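Local coordinates for protein predicted metal-dependent phosphohydrolase (Magnetospirillum magnetotacticum MS-1, PDB 3KH1) that probably hydrolyses phosphate esters as a metal-dependent HD-domain enzyme, possibly acting as a 5'-deoxynucleotidase, at residues V18-L23 against H75-I80; I26-L31 against E39-H44; W46-M51 against R142-L147; V162-V167 against L188-V193. All blocks are in the same frame, centred on the assembly; numbering follows the deposited sequence.

Contact 1 (V18-L23 against H75-I80); sequences VEIDKL and HDIVEI
L23 and I80 bring the two backbones nearest, CA to CA 5.3 Å, where the 3-10 turn 21-23 after helix 8-19 meets helix 79-82 and the turn leading into it. I80 is the wedge. Its CG1, beside its own backbone N (chi1 -70°), lies 3.6 Å from L23 N. From there CD1 runs on to I20 CA at 3.9 Å. The other branch, CG2, rests 3.9 Å from K22 CB, on the aliphatic root of a lysine whose extended chain carries NZ to a salt bridge with E19 OE2; R106 is a second partner of that carboxylate. An alanine in place of I80 would probably open a gap beside L23 and I20 and leave the lysine stem without its apolar neighbour. I77 CD1 also meets I20 CG2 at 4.1 Å, and L23 CD1 presses on D76 O at 3.2 Å, the carbonyl that also accepts from E79 N in the type I turn from D76 to E79. Branched aliphatic residues suit this irregular seam because they fill it without needing polar partners. The adjoining H75-D76 pair fits the His-Asp signature of HD domains, which the packing joins to the N-terminal helix.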
loop_
_atom_site.group_PDB
_atom_site.type_symbol
_atom_site.label_atom_id
_atom_site.label_comp_id
_atom_site.label_asym_id
_atom_site.label_seq_id
_atom_site.Cartn_x
_atom_site.Cartn_y
_atom_site.Cartn_z
ATOM N N VAL A 18 -5.140 -3.889 12.820
ATOM C CA VAL A 18 -6.348 -3.091 12.951
ATOM C C VAL A 18 -6.037 -1.600 13.144
ATOM O O VAL A 18 -6.687 -0.733 12.546
ATOM C CB VAL A 18 -7.259 -3.667 14.076
ATOM C CG1 VAL A 18 -8.398 -2.701 14.431
ATOM C CG2 VAL A 18 -7.769 -5.078 13.634
ATOM N N GLU A 19 -5.074 -1.296 14.012
ATOM C CA GLU A 19 -4.708 0.083 14.336
ATOM C C GLU A 19 -4.260 0.879 13.111
ATOM O O GLU A 19 -4.637 2.039 12.936
ATOM C CB GLU A 19 -3.613 0.092 15.371
ATOM C CG GLU A 19 -3.205 1.518 15.815
ATOM C CD GLU A 19 -4.237 2.304 16.657
ATOM O OE1 GLU A 19 -5.291 1.769 17.062
ATOM O OE2 GLU A 19 -3.960 3.487 16.984
ATOM N N ILE A 20 -3.521 0.231 12.221
ATOM C CA ILE A 20 -2.910 0.958 11.111
ATOM C C ILE A 20 -3.903 1.310 10.023
ATOM O O ILE A 20 -3.526 2.054 9.109
ATOM C CB ILE A 20 -1.620 0.254 10.583
ATOM C CG1 ILE A 20 -1.916 -1.080 9.909
ATOM C CG2 ILE A 20 -0.551 0.138 11.677
ATOM C CD1 ILE A 20 -0.675 -1.753 9.222
ATOM N N ASP A 21 -5.163 0.851 10.086
ATOM C CA ASP A 21 -6.216 1.472 9.282
ATOM C C ASP A 21 -6.142 2.983 9.330
ATOM O O ASP A 21 -6.506 3.678 8.351
ATOM C CB ASP A 21 -7.635 1.022 9.710
ATOM C CG ASP A 21 -8.734 1.342 8.646
ATOM O OD1 ASP A 21 -8.760 0.627 7.635
ATOM O OD2 ASP A 21 -9.616 2.232 8.870
ATOM N N LYS A 22 -5.751 3.509 10.498
ATOM C CA LYS A 22 -5.751 4.947 10.718
ATOM C C LYS A 22 -4.801 5.707 9.807
ATOM O O LYS A 22 -4.952 6.917 9.630
ATOM C CB LYS A 22 -5.420 5.226 12.168
ATOM C CG LYS A 22 -6.483 4.729 13.141
ATOM C CD LYS A 22 -6.039 5.009 14.603
ATOM C CE LYS A 22 -7.008 4.521 15.654
ATOM N NZ LYS A 22 -6.450 4.815 17.043
ATOM N N LEU A 23 -3.842 5.031 9.186
ATOM C CA LEU A 23 -2.919 5.737 8.272
ATOM C C LEU A 23 -3.679 6.334 7.095
ATOM O O LEU A 23 -3.257 7.312 6.472
ATOM C CB LEU A 23 -1.803 4.801 7.812
ATOM C CG LEU A 23 -0.689 5.475 7.007
ATOM C CD1 LEU A 23 0.018 6.508 7.901
ATOM C CD2 LEU A 23 0.241 4.440 6.475
ATOM N N HIS A 75 6.879 2.985 6.336
ATOM C CA HIS A 75 7.663 4.187 6.599
ATOM C C HIS A 75 6.896 5.362 7.174
ATOM O O HIS A 75 7.513 6.192 7.817
ATOM C CB HIS A 75 8.476 4.651 5.341
ATOM C CG HIS A 75 7.700 5.535 4.413
ATOM N ND1 HIS A 75 6.736 5.061 3.525
ATOM C CD2 HIS A 75 7.709 6.889 4.279
ATOM C CE1 HIS A 75 6.199 6.096 2.880
ATOM N NE2 HIS A 75 6.793 7.212 3.304
ATOM N N ASP A 76 5.594 5.427 6.908
ATOM C CA ASP A 76 4.757 6.490 7.412
ATOM C C ASP A 76 3.817 6.096 8.539
ATOM O O ASP A 76 3.025 6.915 9.013
ATOM C CB ASP A 76 3.949 7.163 6.293
ATOM C CG ASP A 76 4.690 8.326 5.648
ATOM O OD1 ASP A 76 5.651 8.852 6.260
ATOM O OD2 ASP A 76 4.219 8.727 4.565
ATOM N N ILE A 77 3.934 4.897 9.063
ATOM C CA ILE A 77 3.065 4.510 10.188
ATOM C C ILE A 77 3.133 5.482 11.353
ATOM O O ILE A 77 2.089 5.784 11.973
ATOM C CB ILE A 77 3.291 3.044 10.581
ATOM C CG1 ILE A 77 2.641 2.122 9.489
ATOM C CG2 ILE A 77 2.776 2.764 12.016
ATOM C CD1 ILE A 77 3.011 0.639 9.614
ATOM N N VAL A 78 4.330 6.012 11.638
ATOM C CA VAL A 78 4.416 7.000 12.709
ATOM C C VAL A 78 3.514 8.221 12.529
ATOM O O VAL A 78 3.115 8.866 13.532
ATOM C CB VAL A 78 5.869 7.499 12.946
ATOM C CG1 VAL A 78 6.726 6.339 13.541
ATOM C CG2 VAL A 78 6.484 8.142 11.665
ATOM N N GLU A 79 3.159 8.551 11.286
ATOM C CA GLU A 79 2.293 9.703 11.028
ATOM C C GLU A 79 0.867 9.548 11.565
ATOM O O GLU A 79 0.145 10.534 11.679
ATOM C CB GLU A 79 2.322 10.107 9.537
ATOM C CG GLU A 79 3.770 10.423 9.053
ATOM C CD GLU A 79 3.863 11.284 7.816
ATOM O OE1 GLU A 79 2.884 11.442 7.096
ATOM O OE2 GLU A 79 4.979 11.841 7.609
ATOM N N ILE A 80 0.428 8.325 11.863
ATOM C CA ILE A 80 -0.859 8.119 12.540
ATOM C C ILE A 80 -0.972 9.031 13.737
ATOM O O ILE A 80 -2.043 9.592 13.969
ATOM C CB ILE A 80 -1.091 6.641 12.910
ATOM C CG1 ILE A 80 -1.322 5.799 11.659
ATOM C CG2 ILE A 80 -2.226 6.482 13.917
ATOM C CD1 ILE A 80 -1.151 4.332 11.872
#

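Contact 2 (I26-L31 against E39-H44); sequences ILRQTL and ENDAEH
R28 and H44 stack at the heart of a polar pocket of the HD domain, where an antiparallel strand pair runs into helix 41-54. L27 and N40 form a non-hydrogen-bonded pair, framed by R28 N to E39 O and D41 N to I26 O (2.8 Å); T30 O accepts from E39 N beyond the corner at Q29. N40 and E43 close a capping box at the helix start, E43 N giving to N40 OD1 at 2.9 Å, the usual place for an asparagine. The guanidinium of R28 lies flat on the H44 imidazole, centres 3.4 Å apart and planes at 14°. The R28 chain bends at chi3 (49°), which puts NE 3.1 Å from E39 OE1 in a salt bridge on the anti side of the carboxylate. That bond is bent, with OE1 well out of the guanidinium plane. H44 ND1 donates to the same oxygen at 2.8 Å. E39 OE2 pairs with Q144 and with K24 of the second subunit, and H44 NE2 bonds D141. A water bridges R28 NH1 (2.8 Å) to D41 OD1. A leucine in place of R28 would probably leave E39 OE1 with H44 alone and the imidazole without its stacked guanidinium. The T30 side chain comes within about 3 Å of a bound calcium ion. Two donors grip E39 OE1 from one face, which would fix the R28-H44 stack.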
loop_
_atom_site.group_PDB
_atom_site.type_symbol
_atom_site.label_atom_id
_atom_site.label_comp_id
_atom_site.label_asym_id
_atom_site.label_seq_id
_atom_site.Cartn_x
_atom_site.Cartn_y
_atom_site.Cartn_z
ATOM N N ILE A 26 -4.522 10.135 7.226
ATOM C CA ILE A 26 -3.439 11.144 7.309
ATOM C C ILE A 26 -3.196 11.682 5.914
ATOM O O ILE A 26 -2.818 10.939 4.979
ATOM C CB ILE A 26 -2.161 10.570 7.895
ATOM C CG1 ILE A 26 -2.394 9.907 9.255
ATOM C CG2 ILE A 26 -1.064 11.673 7.993
ATOM C CD1 ILE A 26 -2.943 10.844 10.332
ATOM N N LEU A 27 -3.428 12.964 5.733
ATOM C CA LEU A 27 -3.362 13.608 4.399
ATOM C C LEU A 27 -2.067 14.372 4.137
ATOM O O LEU A 27 -1.524 15.058 5.003
ATOM C CB LEU A 27 -4.539 14.561 4.213
ATOM C CG LEU A 27 -5.899 13.843 4.373
ATOM C CD1 LEU A 27 -7.078 14.731 4.215
ATOM C CD2 LEU A 27 -5.993 12.597 3.430
ATOM N N ARG A 28 -1.587 14.227 2.928
ATOM C CA ARG A 28 -0.409 14.900 2.417
ATOM C C ARG A 28 -0.823 16.150 1.639
ATOM O O ARG A 28 -2.009 16.377 1.377
ATOM C CB ARG A 28 0.324 13.948 1.473
ATOM C CG ARG A 28 0.879 12.742 2.180
ATOM C CD ARG A 28 1.326 11.625 1.281
ATOM N NE ARG A 28 2.179 12.088 0.221
ATOM C CZ ARG A 28 3.461 12.343 0.236
ATOM N NH1 ARG A 28 4.185 11.996 1.272
ATOM N NH2 ARG A 28 4.043 12.832 -0.885
ATOM N N GLN A 29 0.153 16.941 1.194
ATOM C CA GLN A 29 -0.139 18.066 0.280
ATOM C C GLN A 29 -0.104 17.696 -1.201
ATOM O O GLN A 29 -0.650 18.434 -2.036
ATOM C CB GLN A 29 0.829 19.225 0.527
ATOM C CG GLN A 29 0.602 19.859 1.854
ATOM C CD GLN A 29 -0.808 20.412 1.963
ATOM O OE1 GLN A 29 -1.199 21.296 1.178
ATOM N NE2 GLN A 29 -1.584 19.902 2.935
ATOM N N THR A 30 0.490 16.565 -1.544
ATOM C CA THR A 30 0.453 16.010 -2.881
ATOM C C THR A 30 -0.968 15.773 -3.283
ATOM O O THR A 30 -1.725 15.253 -2.519
ATOM C CB THR A 30 1.225 14.659 -2.893
ATOM O OG1 THR A 30 2.562 14.833 -2.340
ATOM C CG2 THR A 30 1.217 14.031 -4.275
ATOM N N LEU A 31 -1.320 16.186 -4.487
ATOM C CA LEU A 31 -2.635 15.901 -5.052
ATOM C C LEU A 31 -2.595 14.645 -5.883
ATOM O O LEU A 31 -1.583 14.309 -6.474
ATOM C CB LEU A 31 -3.144 17.057 -5.911
ATOM C CG LEU A 31 -3.191 18.440 -5.254
ATOM C CD1 LEU A 31 -3.731 19.494 -6.250
ATOM C CD2 LEU A 31 -4.030 18.404 -3.997
ATOM N N GLU A 39 -3.669 13.349 -1.627
ATOM C CA GLU A 39 -3.287 11.982 -1.353
ATOM C C GLU A 39 -3.189 11.680 0.126
ATOM O O GLU A 39 -2.742 12.551 0.899
ATOM C CB GLU A 39 -1.891 11.759 -2.014
ATOM C CG GLU A 39 -1.478 10.381 -2.135
ATOM C CD GLU A 39 -0.082 10.246 -2.720
ATOM O OE1 GLU A 39 0.878 10.956 -2.302
ATOM O OE2 GLU A 39 0.051 9.326 -3.493
ATOM N N ASN A 40 -3.616 10.488 0.556
ATOM C CA ASN A 40 -3.401 10.057 1.905
ATOM C C ASN A 40 -2.134 9.206 2.051
ATOM O O ASN A 40 -1.570 8.704 1.074
ATOM C CB ASN A 40 -4.666 9.423 2.531
ATOM C CG ASN A 40 -4.933 8.014 2.065
ATOM O OD1 ASN A 40 -4.090 7.100 2.233
ATOM N ND2 ASN A 40 -6.144 7.774 1.542
ATOM N N ASP A 41 -1.663 9.019 3.285
ATOM C CA ASP A 41 -0.411 8.320 3.506
ATOM C C ASP A 41 -0.481 6.855 3.088
ATOM O O ASP A 41 0.530 6.302 2.665
ATOM C CB ASP A 41 0.014 8.379 4.982
ATOM C CG ASP A 41 0.766 9.614 5.347
ATOM O OD1 ASP A 41 0.967 10.518 4.513
ATOM O OD2 ASP A 41 1.189 9.644 6.534
ATOM N N ALA A 42 -1.613 6.188 3.304
ATOM C CA ALA A 42 -1.717 4.754 2.962
ATOM C C ALA A 42 -1.634 4.588 1.456
ATOM O O ALA A 42 -0.893 3.741 0.963
ATOM C CB ALA A 42 -3.020 4.148 3.520
ATOM N N GLU A 43 -2.390 5.378 0.699
ATOM C CA GLU A 43 -2.362 5.213 -0.765
ATOM C C GLU A 43 -1.020 5.694 -1.332
ATOM O O GLU A 43 -0.556 5.135 -2.308
ATOM C CB GLU A 43 -3.518 5.837 -1.418
ATOM C CG GLU A 43 -3.520 7.241 -1.300
ATOM C CD GLU A 43 -4.952 7.936 -1.616
ATOM O OE1 GLU A 43 -5.996 7.311 -1.917
ATOM O OE2 GLU A 43 -4.945 9.111 -1.502
ATOM N N HIS A 44 -0.341 6.633 -0.660
ATOM C CA HIS A 44 1.020 7.040 -1.047
ATOM C C HIS A 44 1.980 5.876 -0.887
ATOM O O HIS A 44 2.747 5.587 -1.824
ATOM C CB HIS A 44 1.483 8.239 -0.201
ATOM C CG HIS A 44 2.867 8.699 -0.515
ATOM N ND1 HIS A 44 3.146 9.490 -1.617
ATOM C CD2 HIS A 44 4.065 8.418 0.061
ATOM C CE1 HIS A 44 4.447 9.741 -1.641
ATOM N NE2 HIS A 44 5.028 9.065 -0.673
HETATM O O HOH W 1 3.573 11.213 3.934
#

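Contact 3 (W46-M51 against R142-L147); sequences WHIATM and RLQPLL
H47 and Q144 provide the polar link between helix 41-54 and helix 132-151, whose short segments approach to 10.4 Å between axes at 112°. Q144 NE2 donates to H47 ND1 at 3.2 Å, in a nearly straight bond. The donor keeps to the plane of its own amide but stands well out of the imidazole plane, the two planes being almost perpendicular. Glutamine suits the place because one NH2 can serve two acceptors: NE2 also bonds E39. H47 is equally busy, since its NE2 bonds V17 O of the second subunit and its ND1 also hydrogen-bonds K24 NZ of that subunit. The Q144 chain starts with CG anti to the backbone N (chi1 -177°), then turns at chi2, an unusual -95°, to carry CD toward the histidine.

The apolar contacts gather on the stem of Q144 and beyond it. Selenomethionine M51, carrying selenium in place of the methionine sulfur, lays SE 3.8 Å from Q144 CB, against the aliphatic stem of the glutamine. Its terminal CE, at the end of a chain bent at chi3, reaches L143 CD2 at 3.8 Å and meets L147 CD1 tip to tip at 4.1 Å. A long flexible side chain fits well between two leucines one helical turn apart. I48 CD1 also leans on the Q144 stem, but it has two conformers, so its close approach is doubtful.

Every touching residue is buried. The steep crossing, with hydrocarbon packed along the glutamine stem, joins two helices of the helical core of the HD domain, beside the dimer interface.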
loop_
_atom_site.group_PDB
_atom_site.type_symbol
_atom_site.label_atom_id
_atom_site.label_comp_id
_atom_site.label_asym_id
_atom_site.label_seq_id
_atom_site.Cartn_x
_atom_site.Cartn_y
_atom_site.Cartn_z
ATOM N N TRP A 46 1.205 2.656 -0.779
ATOM C CA TRP A 46 0.876 1.708 -1.850
ATOM C C TRP A 46 1.633 2.063 -3.122
ATOM O O TRP A 46 2.236 1.201 -3.761
ATOM C CB TRP A 46 -0.650 1.716 -2.142
ATOM C CG TRP A 46 -0.953 0.994 -3.431
ATOM C CD1 TRP A 46 -1.014 -0.336 -3.587
ATOM C CD2 TRP A 46 -1.183 1.587 -4.703
ATOM N NE1 TRP A 46 -1.228 -0.649 -4.881
ATOM C CE2 TRP A 46 -1.347 0.528 -5.600
ATOM C CE3 TRP A 46 -1.264 2.897 -5.151
ATOM C CZ2 TRP A 46 -1.552 0.720 -6.957
ATOM C CZ3 TRP A 46 -1.525 3.099 -6.517
ATOM C CH2 TRP A 46 -1.653 2.015 -7.401
ATOM N N HIS A 47 1.563 3.309 -3.514
ATOM C CA HIS A 47 2.087 3.721 -4.791
ATOM C C HIS A 47 3.577 3.577 -4.874
ATOM O O HIS A 47 4.110 3.018 -5.836
ATOM C CB HIS A 47 1.679 5.172 -5.033
ATOM C CG HIS A 47 1.609 5.580 -6.475
ATOM N ND1 HIS A 47 1.196 6.838 -6.841
ATOM C CD2 HIS A 47 1.905 4.925 -7.626
ATOM C CE1 HIS A 47 1.199 6.922 -8.165
ATOM N NE2 HIS A 47 1.603 5.776 -8.673
ATOM N N ILE A 48 4.283 3.993 -3.828
ATOM C CA ILE A 48 5.753 3.918 -3.855
ATOM C C ILE A 48 6.238 2.483 -3.729
ATOM O O ILE A 48 7.239 2.119 -4.306
ATOM C CB ILE A 48 6.465 4.699 -2.712
ATOM C CG1 ILE A 48 5.843 6.061 -2.373
ATOM C CG2 ILE A 48 7.952 4.903 -3.067
ATOM C CD1 ILE A 48 5.529 6.929 -3.608
ATOM N N ALA A 49 5.564 1.669 -2.908
ATOM C CA ALA A 49 5.956 0.253 -2.834
ATOM C C ALA A 49 5.760 -0.459 -4.161
ATOM O O ALA A 49 6.596 -1.280 -4.551
ATOM C CB ALA A 49 5.181 -0.468 -1.706
ATOM N N THR A 50 4.694 -0.132 -4.882
ATOM C CA THR A 50 4.495 -0.704 -6.193
ATOM C C THR A 50 5.605 -0.230 -7.161
ATOM O O THR A 50 6.162 -1.022 -7.927
ATOM C CB THR A 50 3.089 -0.320 -6.723
ATOM O OG1 THR A 50 2.103 -0.760 -5.787
ATOM C CG2 THR A 50 2.794 -0.948 -8.067
HETATM N N MSE A 51 5.963 1.046 -7.068
HETATM C CA MSE A 51 7.079 1.580 -7.859
HETATM C C MSE A 51 8.397 0.859 -7.566
HETATM O O MSE A 51 9.204 0.683 -8.464
HETATM C CB MSE A 51 7.291 3.072 -7.583
HETATM C CG MSE A 51 6.215 3.966 -8.172
HETATM SE SE MSE A 51 6.229 5.780 -7.535
HETATM C CE MSE A 51 7.942 6.393 -8.316
ATOM N N ARG A 142 10.792 10.312 -3.026
ATOM C CA ARG A 142 11.003 11.689 -3.452
ATOM C C ARG A 142 10.622 11.894 -4.911
ATOM O O ARG A 142 10.258 13.001 -5.336
ATOM C CB ARG A 142 12.466 12.076 -3.240
ATOM C CG ARG A 142 12.876 12.171 -1.777
ATOM C CD ARG A 142 12.748 13.540 -1.239
ATOM N NE ARG A 142 11.464 14.218 -1.410
ATOM C CZ ARG A 142 10.387 14.110 -0.611
ATOM N NH1 ARG A 142 10.407 13.369 0.508
ATOM N NH2 ARG A 142 9.288 14.823 -0.884
ATOM N N LEU A 143 10.696 10.839 -5.731
ATOM C CA LEU A 143 10.332 10.960 -7.157
ATOM C C LEU A 143 8.847 11.120 -7.345
ATOM O O LEU A 143 8.380 11.905 -8.179
ATOM C CB LEU A 143 10.788 9.696 -7.860
ATOM C CG LEU A 143 10.434 9.546 -9.346
ATOM C CD1 LEU A 143 11.004 10.706 -10.198
ATOM C CD2 LEU A 143 10.909 8.198 -9.919
ATOM N N GLN A 144 8.083 10.332 -6.600
ATOM C CA GLN A 144 6.649 10.293 -6.839
ATOM C C GLN A 144 5.933 11.663 -6.745
ATOM O O GLN A 144 5.087 11.971 -7.614
ATOM C CB GLN A 144 5.984 9.204 -6.001
ATOM C CG GLN A 144 4.473 8.995 -6.212
ATOM C CD GLN A 144 3.612 9.744 -5.240
ATOM O OE1 GLN A 144 4.067 10.641 -4.503
ATOM N NE2 GLN A 144 2.333 9.307 -5.157
ATOM N N PRO A 145 6.252 12.500 -5.749
ATOM C CA PRO A 145 5.581 13.792 -5.701
ATOM C C PRO A 145 5.923 14.679 -6.894
ATOM O O PRO A 145 5.134 15.545 -7.260
ATOM C CB PRO A 145 6.008 14.410 -4.366
ATOM C CG PRO A 145 6.529 13.282 -3.624
ATOM C CD PRO A 145 6.983 12.215 -4.502
ATOM N N LEU A 146 7.120 14.531 -7.437
ATOM C CA LEU A 146 7.502 15.255 -8.661
ATOM C C LEU A 146 6.626 14.851 -9.834
ATOM O O LEU A 146 6.116 15.695 -10.595
ATOM C CB LEU A 146 8.975 15.063 -8.990
ATOM C CG LEU A 146 9.966 15.444 -7.900
ATOM C CD1 LEU A 146 11.416 15.164 -8.384
ATOM C CD2 LEU A 146 9.811 16.861 -7.412
ATOM N N LEU A 147 6.418 13.541 -9.958
ATOM C CA LEU A 147 5.488 13.022 -10.960
ATOM C C LEU A 147 4.125 13.642 -10.812
ATOM O O LEU A 147 3.498 14.063 -11.805
ATOM C CB LEU A 147 5.385 11.499 -10.871
ATOM C CG LEU A 147 6.652 10.654 -11.098
ATOM C CD1 LEU A 147 6.364 9.165 -10.922
ATOM C CD2 LEU A 147 7.238 10.863 -12.451
#

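Contact 4 (V162-V167 against L188-V193); sequences VTRAKV and LVDEAV
R164 reaches D190 and V189 across a helical hairpin, in which the first turn of helix 164-177 lies against the C-terminal half of helix 179-195. In the first shell, and in one of the two deposited conformers of R164, its NH1 donates to D190 OD1 at 2.7 Å, with an N-H...O angle of 167°, in a salt bridge. The oxygen lies in the guanidinium plane, so the acid engages the edge of the group. One face is covered instead by a methyl: V189 CG1 stands 3.2 Å above the plane, offset toward the rim. Arginine suits this place because its flat cation can rest on a hydrocarbon while its N-H groups point outward to an acid on the exposed side.

The aliphatic shell comes next. V193 CG2 sits 4.2 Å from R164 CD, and deeper in the hairpin V167 CG1 passes V189 CG2 at 3.9 Å. Beta-branched valines give this seam compact, stiff surfaces, and V167 is backed by L146 of helix 132-151 and by W157.

Further out lie the features that position the arginine. CG stands anti to the backbone N (chi1 176°) and the chain bends at chi2, which turns CD toward V193. D168, one turn on in the same helix, forms a salt bridge with R164 NE. T163 is the N-cap of the helix: its OG1 accepts from K166 N at 3.3 Å, a job threonine does well. R164 also makes backbone hydrogen bonds with A199 near the C terminus. In the conformer described, R164 NH2 adds a weak bond to the same D190 OD1, at 3.3 Å.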
loop_
_atom_site.group_PDB
_atom_site.type_symbol
_atom_site.label_atom_id
_atom_site.label_comp_id
_atom_site.label_asym_id
_atom_site.label_seq_id
_atom_site.Cartn_x
_atom_site.Cartn_y
_atom_site.Cartn_z
ATOM N N VAL A 162 6.787 26.874 -3.945
ATOM C CA VAL A 162 8.000 26.058 -4.130
ATOM C C VAL A 162 8.713 26.575 -5.374
ATOM O O VAL A 162 8.087 26.916 -6.363
ATOM C CB VAL A 162 7.708 24.557 -4.256
ATOM C CG1 VAL A 162 9.020 23.720 -4.322
ATOM C CG2 VAL A 162 6.838 24.077 -3.088
ATOM N N THR A 163 10.022 26.696 -5.298
ATOM C CA THR A 163 10.839 27.216 -6.392
ATOM C C THR A 163 11.774 26.107 -6.895
ATOM O O THR A 163 11.958 25.093 -6.233
ATOM C CB THR A 163 11.741 28.341 -5.885
ATOM O OG1 THR A 163 12.549 27.845 -4.816
ATOM C CG2 THR A 163 10.934 29.577 -5.409
ATOM N N ARG A 164 12.397 26.311 -8.060
ATOM C CA ARG A 164 13.405 25.371 -8.552
ATOM C C ARG A 164 14.473 25.129 -7.496
ATOM O O ARG A 164 14.913 24.009 -7.302
ATOM C CB ARG A 164 14.122 25.881 -9.803
ATOM C CG ARG A 164 15.280 24.959 -10.297
ATOM C CD ARG A 164 14.723 23.601 -10.690
ATOM N NE ARG A 164 15.697 22.536 -10.932
ATOM C CZ ARG A 164 15.951 22.039 -12.127
ATOM N NH1 ARG A 164 15.344 22.532 -13.192
ATOM N NH2 ARG A 164 16.772 21.033 -12.248
ATOM N N ALA A 165 14.936 26.198 -6.845
ATOM C CA ALA A 165 15.979 26.062 -5.836
ATOM C C ALA A 165 15.603 25.100 -4.714
ATOM O O ALA A 165 16.421 24.276 -4.295
ATOM C CB ALA A 165 16.391 27.441 -5.250
ATOM N N LYS A 166 14.348 25.144 -4.263
ATOM C CA LYS A 166 13.875 24.226 -3.214
ATOM C C LYS A 166 13.819 22.778 -3.706
ATOM O O LYS A 166 14.212 21.844 -2.996
ATOM C CB LYS A 166 12.518 24.668 -2.649
ATOM C CG LYS A 166 12.552 25.980 -1.879
ATOM C CD LYS A 166 11.176 26.299 -1.297
ATOM C CE LYS A 166 11.070 27.734 -0.809
ATOM N NZ LYS A 166 9.832 27.955 0.040
ATOM N N VAL A 167 13.362 22.587 -4.941
ATOM C CA VAL A 167 13.322 21.243 -5.518
ATOM C C VAL A 167 14.726 20.702 -5.743
ATOM O O VAL A 167 15.000 19.526 -5.518
ATOM C CB VAL A 167 12.494 21.212 -6.804
ATOM C CG1 VAL A 167 12.589 19.835 -7.475
ATOM C CG2 VAL A 167 11.037 21.630 -6.512
ATOM N N LEU A 188 12.413 16.146 -15.836
ATOM C CA LEU A 188 11.017 16.442 -15.552
ATOM C C LEU A 188 10.884 17.824 -14.954
ATOM O O LEU A 188 10.009 18.605 -15.335
ATOM C CB LEU A 188 10.447 15.381 -14.581
ATOM C CG LEU A 188 8.938 15.361 -14.338
ATOM C CD1 LEU A 188 8.182 14.832 -15.583
ATOM C CD2 LEU A 188 8.612 14.534 -13.103
ATOM N N VAL A 189 11.763 18.142 -13.989
ATOM C CA VAL A 189 11.711 19.447 -13.336
ATOM C C VAL A 189 12.108 20.566 -14.303
ATOM O O VAL A 189 11.494 21.612 -14.311
ATOM C CB VAL A 189 12.614 19.393 -12.069
ATOM C CG1 VAL A 189 12.843 20.785 -11.475
ATOM C CG2 VAL A 189 11.978 18.434 -11.023
ATOM N N ASP A 190 13.103 20.319 -15.166
ATOM C CA ASP A 190 13.441 21.288 -16.200
ATOM C C ASP A 190 12.216 21.632 -17.035
ATOM O O ASP A 190 11.960 22.788 -17.336
ATOM C CB ASP A 190 14.520 20.752 -17.168
ATOM C CG ASP A 190 15.927 20.695 -16.562
ATOM O OD1 ASP A 190 16.183 21.311 -15.503
ATOM O OD2 ASP A 190 16.792 20.005 -17.171
ATOM N N GLU A 191 11.486 20.599 -17.455
ATOM C CA GLU A 191 10.300 20.814 -18.269
ATOM C C GLU A 191 9.219 21.535 -17.444
ATOM O O GLU A 191 8.521 22.405 -17.964
ATOM C CB GLU A 191 9.782 19.500 -18.836
ATOM C CG GLU A 191 8.503 19.634 -19.671
ATOM C CD GLU A 191 8.633 20.399 -20.984
ATOM O OE1 GLU A 191 9.759 20.585 -21.487
ATOM O OE2 GLU A 191 7.573 20.803 -21.521
ATOM N N ALA A 192 9.036 21.165 -16.172
ATOM C CA ALA A 192 8.076 21.864 -15.316
ATOM C C ALA A 192 8.356 23.361 -15.263
ATOM O O ALA A 192 7.432 24.189 -15.292
ATOM C CB ALA A 192 8.142 21.265 -13.897
ATOM N N VAL A 193 9.629 23.732 -15.200
ATOM C CA VAL A 193 9.978 25.152 -15.138
ATOM C C VAL A 193 9.614 25.816 -16.469
ATOM O O VAL A 193 9.030 26.899 -16.507
ATOM C CB VAL A 193 11.486 25.363 -14.773
ATOM C CG1 VAL A 193 11.902 26.816 -14.974
ATOM C CG2 VAL A 193 11.768 24.917 -13.348
#

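In the fold
From the N terminus, contact 1 joins the end of helix 8-19 to the turn at 76-79 and helix 79-82, closing a loop of 51 residues. Contact 2 lies wholly within that loop, a short closure between the strands and the start of helix 41-54, and the two touch through L23, E79 and D41. Contact 3 crosses contact 1: it leaves from the same helix 41-54 but reaches forward to helix 132-151, meeting contact 2 at E39 and Q144. Contact 4 follows in series, pairing the last two helices and leaning on contact 3 through L146. Contacts 1 to 3 also touch the second subunit; contact 4 does not.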